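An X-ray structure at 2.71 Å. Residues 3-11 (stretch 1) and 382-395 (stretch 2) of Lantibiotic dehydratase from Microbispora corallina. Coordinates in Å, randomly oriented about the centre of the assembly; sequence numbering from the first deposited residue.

Stretch 1 3-11: DSPFRAWDV
Stretch 2 382-395: VRTEIERAAEALWR

How do the two stretches lie against each other? Residues 382-395 form a continuous helix, and residues 3-11 run along it as loop and turn around a short strand at 6-8. The strand and helix axes approach to 7.8 Å, and their N-to-C directions differ by 144°, so the chains run roughly antiparallel: S4 CA lies 5.8 Å from R388 CA, F6 CA 5.8 Å from E387 CA, and D10 falls near R383, a turn earlier. The contact buries 550 Å², summed over both sides.

What does E387 do at the centre? Its CB points toward the strand, and chi1 m (-64°), chi2 t (176°) and chi3 near -5° extend the carboxylate to the strand backbone. There A8 N donates to E387 OE2 at 2.7 Å with a nearly straight angle of 168°, so a buried acid gains a backbone partner. A8 (phi/psi -75/157) turns its small CB toward the helix, where it packs 3.8 Å from R383 CG and 3.6 Å from E387 OE2; R7, pointing its CB away, leaves its long t, t, m side chain exposed.

How is the serine end fastened? S4 adopts chi1 t (172°), which brings OG 2.9 Å from E387 O, to which it donates a hydrogen bond. The same OG accepts from F6 N at 3.0 Å, tying the turn through P5 (phi/psi -71/-12) to the helix. The P5 ring, C-gamma endo, sets its CD 3.4 Å from E391 CD; E391 is extended, with chi1 and chi2 both t.

Where does the aromatic ring go? F6 CB points sideways, but chi1 m (-56°) and chi2 -71° carry the ring toward the helix, where CD2 lies 3.8 Å from A390 CB and CE2 3.8 Å from W394 CB. The short alanine side chain lets the ring come close to the helix backbone. W394, with chi1 t (-177°) and chi2 74°, offers a face to the edge of F6: the F6 ring and W394 five-membered ring have centroids 5.7 Å apart and planes at 87°. Both residues are buried.

What closes the other end? R383 reaches out with chi1 t, chi2 t, an off-well chi3 of -138° and chi4 120°. Its NH2 forms a salt bridge with D10 OD1 at 2.6 Å and a weak hydrogen bond to A8 O at 3.5 Å, both at the guanidinium edge. D10 CB points away overall, yet chi1 m (-72°) and chi2 -17° bring the carboxylate back to the arginine.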

ATOM      1  N   ASP A   3     -17.313  29.014 -27.274  1.00 25.54           N
ATOM      2  CA  ASP A   3     -17.615  27.574 -27.214  1.00 37.38           C
ATOM      3  C   ASP A   3     -16.816  26.688 -26.199  1.00 30.23           C
ATOM      4  O   ASP A   3     -17.269  25.599 -25.843  1.00 25.38           O
ATOM      5  CB  ASP A   3     -17.638  26.948 -28.622  1.00 32.76           C
ATOM      6  CG  ASP A   3     -18.396  25.613 -28.661  1.00 45.34           C
ATOM      7  OD1 ASP A   3     -19.652  25.637 -28.650  1.00 54.96           O
ATOM      8  OD2 ASP A   3     -17.750  24.541 -28.724  1.00 43.18           O
ATOM      9  N   SER A   4     -15.642  27.132 -25.750  1.00 25.27           N
ATOM     10  CA  SER A   4     -14.921  26.415 -24.690  1.00 23.13           C
ATOM     11  C   SER A   4     -15.598  26.620 -23.345  1.00 24.08           C
ATOM     12  O   SER A   4     -16.237  27.632 -23.137  1.00 23.35           O
ATOM     13  CB  SER A   4     -13.467  26.891 -24.577  1.00 26.36           C
ATOM     14  OG  SER A   4     -12.826  26.326 -23.432  1.00 24.70           O
ATOM     15  N   PRO A   5     -15.483  25.641 -22.428  1.00 30.15           N
ATOM     16  CA  PRO A   5     -16.014  25.878 -21.084  1.00 21.79           C
ATOM     17  C   PRO A   5     -15.150  26.883 -20.328  1.00 22.26           C
ATOM     18  O   PRO A   5     -15.578  27.379 -19.291  1.00 22.15           O
ATOM     19  CB  PRO A   5     -15.907  24.507 -20.419  1.00 17.87           C
ATOM     20  CG  PRO A   5     -14.778  23.841 -21.117  1.00 20.61           C
ATOM     21  CD  PRO A   5     -14.856  24.311 -22.544  1.00 26.11           C
ATOM     22  N   PHE A   6     -13.965  27.195 -20.839  1.00 17.30           N
ATOM     23  CA  PHE A   6     -13.155  28.248 -20.229  1.00 23.77           C
ATOM     24  C   PHE A   6     -13.092  29.474 -21.146  1.00 27.02           C
ATOM     25  O   PHE A   6     -13.071  29.334 -22.377  1.00 26.24           O
ATOM     26  CB  PHE A   6     -11.730  27.761 -19.908  1.00 20.86           C
ATOM     27  CG  PHE A   6     -11.691  26.541 -19.042  1.00 19.20           C
ATOM     28  CD1 PHE A   6     -12.050  26.611 -17.704  1.00 17.00           C
ATOM     29  CD2 PHE A   6     -11.309  25.320 -19.571  1.00 19.24           C
ATOM     30  CE1 PHE A   6     -12.026  25.491 -16.908  1.00 17.10           C
ATOM     31  CE2 PHE A   6     -11.282  24.194 -18.792  1.00 18.69           C
ATOM     32  CZ  PHE A   6     -11.646  24.277 -17.446  1.00 21.99           C
ATOM     33  N   ARG A   7     -13.088  30.662 -20.537  1.00 23.73           N
ATOM     34  CA  ARG A   7     -12.870  31.919 -21.239  1.00 22.47           C
ATOM     35  C   ARG A   7     -11.631  32.560 -20.619  1.00 19.25           C
ATOM     36  O   ARG A   7     -11.569  32.717 -19.409  1.00 16.42           O
ATOM     37  CB  ARG A   7     -14.073  32.846 -21.019  1.00 25.27           C
ATOM     38  CG  ARG A   7     -13.916  34.275 -21.580  1.00 27.82           C
ATOM     39  CD  ARG A   7     -14.983  35.262 -21.024  1.00 27.86           C
ATOM     40  NE  ARG A   7     -16.361  34.814 -21.229  1.00 34.57           N
ATOM     41  CZ  ARG A   7     -17.104  35.113 -22.291  1.00 31.83           C
ATOM     42  NH1 ARG A   7     -16.591  35.864 -23.258  1.00 29.11           N
ATOM     43  NH2 ARG A   7     -18.347  34.639 -22.396  1.00 25.56           N
ATOM     44  N   ALA A   8     -10.652  32.943 -21.436  1.00 22.00           N
ATOM     45  CA  ALA A   8      -9.461  33.638 -20.928  1.00 21.88           C
ATOM     46  C   ALA A   8      -9.757  35.094 -20.577  1.00 24.82           C
ATOM     47  O   ALA A   8     -10.724  35.688 -21.069  1.00 30.34           O
ATOM     48  CB  ALA A   8      -8.313  33.562 -21.931  1.00 20.64           C
ATOM     49  N   TRP A   9      -8.939  35.655 -19.696  1.00 24.76           N
ATOM     50  CA  TRP A   9      -9.002  37.075 -19.337  1.00 27.87           C
ATOM     51  C   TRP A   9      -8.604  37.955 -20.510  1.00 33.09           C
ATOM     52  O   TRP A   9      -7.934  37.493 -21.426  1.00 35.95           O
ATOM     53  CB  TRP A   9      -8.029  37.366 -18.200  1.00 27.82           C
ATOM     54  CG  TRP A   9      -8.496  37.032 -16.833  1.00 22.33           C
ATOM     55  CD1 TRP A   9      -9.631  36.355 -16.479  1.00 23.16           C
ATOM     56  CD2 TRP A   9      -7.836  37.374 -15.617  1.00 17.93           C
ATOM     57  NE1 TRP A   9      -9.718  36.268 -15.107  1.00 20.97           N
ATOM     58  CE2 TRP A   9      -8.617  36.875 -14.558  1.00 18.03           C
ATOM     59  CE3 TRP A   9      -6.663  38.062 -15.324  1.00 17.23           C
ATOM     60  CZ2 TRP A   9      -8.262  37.039 -13.231  1.00 16.33           C
ATOM     61  CZ3 TRP A   9      -6.310  38.227 -14.007  1.00 21.48           C
ATOM     62  CH2 TRP A   9      -7.107  37.717 -12.973  1.00 20.00           C
ATOM     63  N   ASP A  10      -8.971  39.233 -20.468  1.00 36.17           N
ATOM     64  CA  ASP A  10      -8.538  40.148 -21.520  1.00 34.67           C
ATOM     65  C   ASP A  10      -7.040  40.369 -21.427  1.00 37.33           C
ATOM     66  O   ASP A  10      -6.348  40.333 -22.443  1.00 38.57           O
ATOM     67  CB  ASP A  10      -9.192  41.525 -21.382  1.00 38.43           C
ATOM     68  CG  ASP A  10     -10.656  41.529 -21.745  1.00 34.73           C
ATOM     69  OD1 ASP A  10     -11.120  40.575 -22.402  1.00 29.78           O
ATOM     70  OD2 ASP A  10     -11.330  42.524 -21.402  1.00 40.47           O
ATOM     71  N   VAL A  11      -6.542  40.599 -20.209  1.00 36.70           N
ATOM     72  CA  VAL A  11      -5.122  40.876 -20.010  1.00 33.29           C
ATOM     73  C   VAL A  11      -4.412  39.624 -19.568  1.00 38.12           C
ATOM     74  O   VAL A  11      -5.056  38.668 -19.118  1.00 39.19           O
ATOM     75  CB  VAL A  11      -4.871  41.967 -18.962  1.00 35.02           C
ATOM     76  CG1 VAL A  11      -5.580  43.244 -19.358  1.00 38.58           C
ATOM     77  CG2 VAL A  11      -5.328  41.498 -17.592  1.00 36.00           C
ATOM     78  N   VAL A 382      -5.562  33.440 -31.047  1.00 33.18           N
ATOM     79  CA  VAL A 382      -4.703  32.799 -30.064  1.00 34.38           C
ATOM     80  C   VAL A 382      -5.446  32.550 -28.752  1.00 30.68           C
ATOM     81  O   VAL A 382      -5.402  31.443 -28.220  1.00 29.30           O
ATOM     82  CB  VAL A 382      -3.436  33.613 -29.809  1.00 37.01           C
ATOM     83  CG1 VAL A 382      -2.695  33.070 -28.578  1.00 26.46           C
ATOM     84  CG2 VAL A 382      -2.550  33.579 -31.045  1.00 29.84           C
ATOM     85  N   ARG A 383      -6.136  33.569 -28.246  1.00 26.65           N
ATOM     86  CA  ARG A 383      -6.983  33.407 -27.064  1.00 28.66           C
ATOM     87  C   ARG A 383      -7.919  32.198 -27.189  1.00 29.02           C
ATOM     88  O   ARG A 383      -8.167  31.490 -26.223  1.00 32.13           O
ATOM     89  CB  ARG A 383      -7.819  34.660 -26.837  1.00 32.33           C
ATOM     90  CG  ARG A 383      -8.671  34.634 -25.574  1.00 32.05           C
ATOM     91  CD  ARG A 383      -9.894  35.511 -25.745  1.00 34.29           C
ATOM     92  NE  ARG A 383     -10.201  36.304 -24.560  1.00 35.11           N
ATOM     93  CZ  ARG A 383     -10.241  37.634 -24.529  1.00 37.71           C
ATOM     94  NH1 ARG A 383      -9.982  38.347 -25.620  1.00 37.40           N
ATOM     95  NH2 ARG A 383     -10.544  38.257 -23.400  1.00 35.75           N
ATOM     96  N   THR A 384      -8.413  31.941 -28.387  1.00 30.18           N
ATOM     97  CA  THR A 384      -9.287  30.799 -28.613  1.00 27.49           C
ATOM     98  C   THR A 384      -8.533  29.467 -28.614  1.00 24.08           C
ATOM     99  O   THR A 384      -9.088  28.434 -28.232  1.00 21.66           O
ATOM    100  CB  THR A 384     -10.119  31.004 -29.895  1.00 23.43           C
ATOM    101  OG1 THR A 384     -11.117  31.984 -29.603  1.00 23.42           O
ATOM    102  CG2 THR A 384     -10.812  29.706 -30.355  1.00 20.64           C
ATOM    103  N   GLU A 385      -7.277  29.494 -29.056  1.00 26.01           N
ATOM    104  CA  GLU A 385      -6.459  28.281 -29.080  1.00 26.80           C
ATOM    105  C   GLU A 385      -6.248  27.852 -27.639  1.00 25.68           C
ATOM    106  O   GLU A 385      -6.592  26.735 -27.253  1.00 26.59           O
ATOM    107  CB  GLU A 385      -5.117  28.527 -29.785  1.00 21.00           C
ATOM    108  CG  GLU A 385      -4.273  27.268 -30.075  1.00 23.70           C
ATOM    109  CD  GLU A 385      -4.982  26.183 -30.915  1.00 29.88           C
ATOM    110  OE1 GLU A 385      -5.429  26.459 -32.051  1.00 33.06           O
ATOM    111  OE2 GLU A 385      -5.062  25.028 -30.441  1.00 37.13           O
ATOM    112  N   ILE A 386      -5.742  28.779 -26.841  1.00 19.48           N
ATOM    113  CA  ILE A 386      -5.493  28.530 -25.450  1.00 17.22           C
ATOM    114  C   ILE A 386      -6.745  28.084 -24.717  1.00 20.21           C
ATOM    115  O   ILE A 386      -6.698  27.138 -23.949  1.00 25.09           O
ATOM    116  CB  ILE A 386      -4.909  29.770 -24.793  1.00 20.55           C
ATOM    117  CG1 ILE A 386      -3.592  30.129 -25.493  1.00 16.11           C
ATOM    118  CG2 ILE A 386      -4.720  29.550 -23.288  1.00 13.91           C
ATOM    119  CD1 ILE A 386      -2.962  31.361 -24.969  1.00 16.60           C
ATOM    120  N   GLU A 387      -7.881  28.702 -24.987  1.00 20.87           N
ATOM    121  CA  GLU A 387      -9.104  28.246 -24.339  1.00 21.04           C
ATOM    122  C   GLU A 387      -9.477  26.818 -24.714  1.00 24.55           C
ATOM    123  O   GLU A 387     -10.021  26.086 -23.883  1.00 30.73           O
ATOM    124  CB  GLU A 387     -10.266  29.171 -24.652  1.00 19.84           C
ATOM    125  CG  GLU A 387     -10.054  30.555 -24.103  1.00 25.33           C
ATOM    126  CD  GLU A 387     -11.158  31.509 -24.485  1.00 27.97           C
ATOM    127  OE1 GLU A 387     -12.049  31.101 -25.256  1.00 27.35           O
ATOM    128  OE2 GLU A 387     -11.112  32.673 -24.043  1.00 28.84           O
ATOM    129  N   ARG A 388      -9.194  26.416 -25.952  1.00 25.01           N
ATOM    130  CA  ARG A 388      -9.559  25.077 -26.410  1.00 28.71           C
ATOM    131  C   ARG A 388      -8.572  24.052 -25.820  1.00 26.66           C
ATOM    132  O   ARG A 388      -8.914  22.896 -25.574  1.00 24.07           O
ATOM    133  CB  ARG A 388      -9.551  25.010 -27.947  1.00 27.36           C
ATOM    134  CG  ARG A 388     -10.828  25.558 -28.624  1.00 43.43           C
ATOM    135  CD  ARG A 388     -10.965  25.129 -30.107  1.00 49.07           C
ATOM    136  NE  ARG A 388     -11.666  23.850 -30.254  1.00 61.92           N
ATOM    137  CZ  ARG A 388     -12.357  23.475 -31.333  1.00 61.69           C
ATOM    138  NH1 ARG A 388     -12.441  24.270 -32.393  1.00 56.12           N
ATOM    139  NH2 ARG A 388     -12.964  22.292 -31.349  1.00 56.64           N
ATOM    140  N   ALA A 389      -7.355  24.507 -25.565  1.00 21.63           N
ATOM    141  CA  ALA A 389      -6.316  23.659 -25.018  1.00 21.09           C
ATOM    142  C   ALA A 389      -6.623  23.327 -23.563  1.00 23.83           C
ATOM    143  O   ALA A 389      -6.666  22.152 -23.178  1.00 19.49           O
ATOM    144  CB  ALA A 389      -4.979  24.338 -25.149  1.00 15.64           C
ATOM    145  N   ALA A 390      -6.811  24.380 -22.765  1.00 24.75           N
ATOM    146  CA  ALA A 390      -7.291  24.262 -21.400  1.00 19.29           C
ATOM    147  C   ALA A 390      -8.438  23.247 -21.322  1.00 21.99           C
ATOM    148  O   ALA A 390      -8.415  22.351 -20.470  1.00 24.85           O
ATOM    149  CB  ALA A 390      -7.732  25.616 -20.875  1.00 17.44           C
ATOM    150  N   GLU A 391      -9.401  23.333 -22.237  1.00 17.15           N
ATOM    151  CA  GLU A 391     -10.482  22.354 -22.230  1.00 21.72           C
ATOM    152  C   GLU A 391      -9.962  20.913 -22.399  1.00 22.19           C
ATOM    153  O   GLU A 391     -10.388  19.990 -21.691  1.00 20.91           O
ATOM    154  CB  GLU A 391     -11.542  22.681 -23.294  1.00 21.91           C
ATOM    155  CG  GLU A 391     -12.748  21.726 -23.296  1.00 20.65           C
ATOM    156  CD  GLU A 391     -13.623  21.841 -24.550  1.00 25.69           C
ATOM    157  OE1 GLU A 391     -13.189  22.475 -25.536  1.00 26.16           O
ATOM    158  OE2 GLU A 391     -14.766  21.324 -24.533  1.00 30.52           O
ATOM    159  N   ALA A 392      -8.999  20.743 -23.294  1.00 17.92           N
ATOM    160  CA  ALA A 392      -8.481  19.427 -23.596  1.00 22.71           C
ATOM    161  C   ALA A 392      -7.851  18.797 -22.353  1.00 25.63           C
ATOM    162  O   ALA A 392      -8.142  17.643 -22.007  1.00 20.49           O
ATOM    163  CB  ALA A 392      -7.463  19.520 -24.715  1.00 24.77           C
ATOM    164  N   LEU A 393      -6.968  19.565 -21.716  1.00 24.53           N
ATOM    165  CA  LEU A 393      -6.340  19.179 -20.461  1.00 21.82           C
ATOM    166  C   LEU A 393      -7.370  18.865 -19.397  1.00 24.21           C
ATOM    167  O   LEU A 393      -7.171  17.978 -18.577  1.00 30.34           O
ATOM    168  CB  LEU A 393      -5.413  20.269 -19.948  1.00 18.20           C
ATOM    169  CG  LEU A 393      -4.111  20.387 -20.737  1.00 21.43           C
ATOM    170  CD1 LEU A 393      -3.189  21.357 -20.026  1.00 21.06           C
ATOM    171  CD2 LEU A 393      -3.435  19.035 -20.955  1.00 17.68           C
ATOM    172  N   TRP A 394      -8.460  19.612 -19.376  1.00 25.19           N
ATOM    173  CA  TRP A 394      -9.468  19.329 -18.375  1.00 23.04           C
ATOM    174  C   TRP A 394     -10.152  18.012 -18.671  1.00 21.76           C
ATOM    175  O   TRP A 394     -10.336  17.207 -17.775  1.00 24.43           O
ATOM    176  CB  TRP A 394     -10.492  20.465 -18.262  1.00 20.13           C
ATOM    177  CG  TRP A 394     -11.515  20.234 -17.188  1.00 18.19           C
ATOM    178  CD1 TRP A 394     -11.328  20.335 -15.845  1.00 13.45           C
ATOM    179  CD2 TRP A 394     -12.895  19.891 -17.376  1.00 14.74           C
ATOM    180  NE1 TRP A 394     -12.505  20.057 -15.183  1.00 13.98           N
ATOM    181  CE2 TRP A 394     -13.479  19.789 -16.105  1.00 12.72           C
ATOM    182  CE3 TRP A 394     -13.690  19.666 -18.498  1.00 14.12           C
ATOM    183  CZ2 TRP A 394     -14.811  19.471 -15.929  1.00 16.04           C
ATOM    184  CZ3 TRP A 394     -15.010  19.346 -18.319  1.00 13.00           C
ATOM    185  CH2 TRP A 394     -15.561  19.248 -17.051  1.00 14.21           C
ATOM    186  N   ARG A 395     -10.497  17.763 -19.929  1.00 21.83           N
ATOM    187  CA  ARG A 395     -11.245  16.554 -20.235  1.00 21.21           C
ATOM    188  C   ARG A 395     -10.404  15.312 -19.955  1.00 21.03           C
ATOM    189  O   ARG A 395     -10.951  14.243 -19.677  1.00 24.86           O
ATOM    190  CB  ARG A 395     -11.751  16.550 -21.676  1.00 22.49           C
ATOM    191  CG  ARG A 395     -12.778  17.611 -22.014  1.00 27.12           C
ATOM    192  CD  ARG A 395     -13.043  17.625 -23.531  1.00 26.88           C
ATOM    193  NE  ARG A 395     -13.634  16.374 -24.010  1.00 21.46           N
ATOM    194  CZ  ARG A 395     -13.472  15.904 -25.243  1.00 26.20           C
ATOM    195  NH1 ARG A 395     -12.712  16.561 -26.117  1.00 22.63           N
ATOM    196  NH2 ARG A 395     -14.055  14.765 -25.601  1.00 25.74           N
TER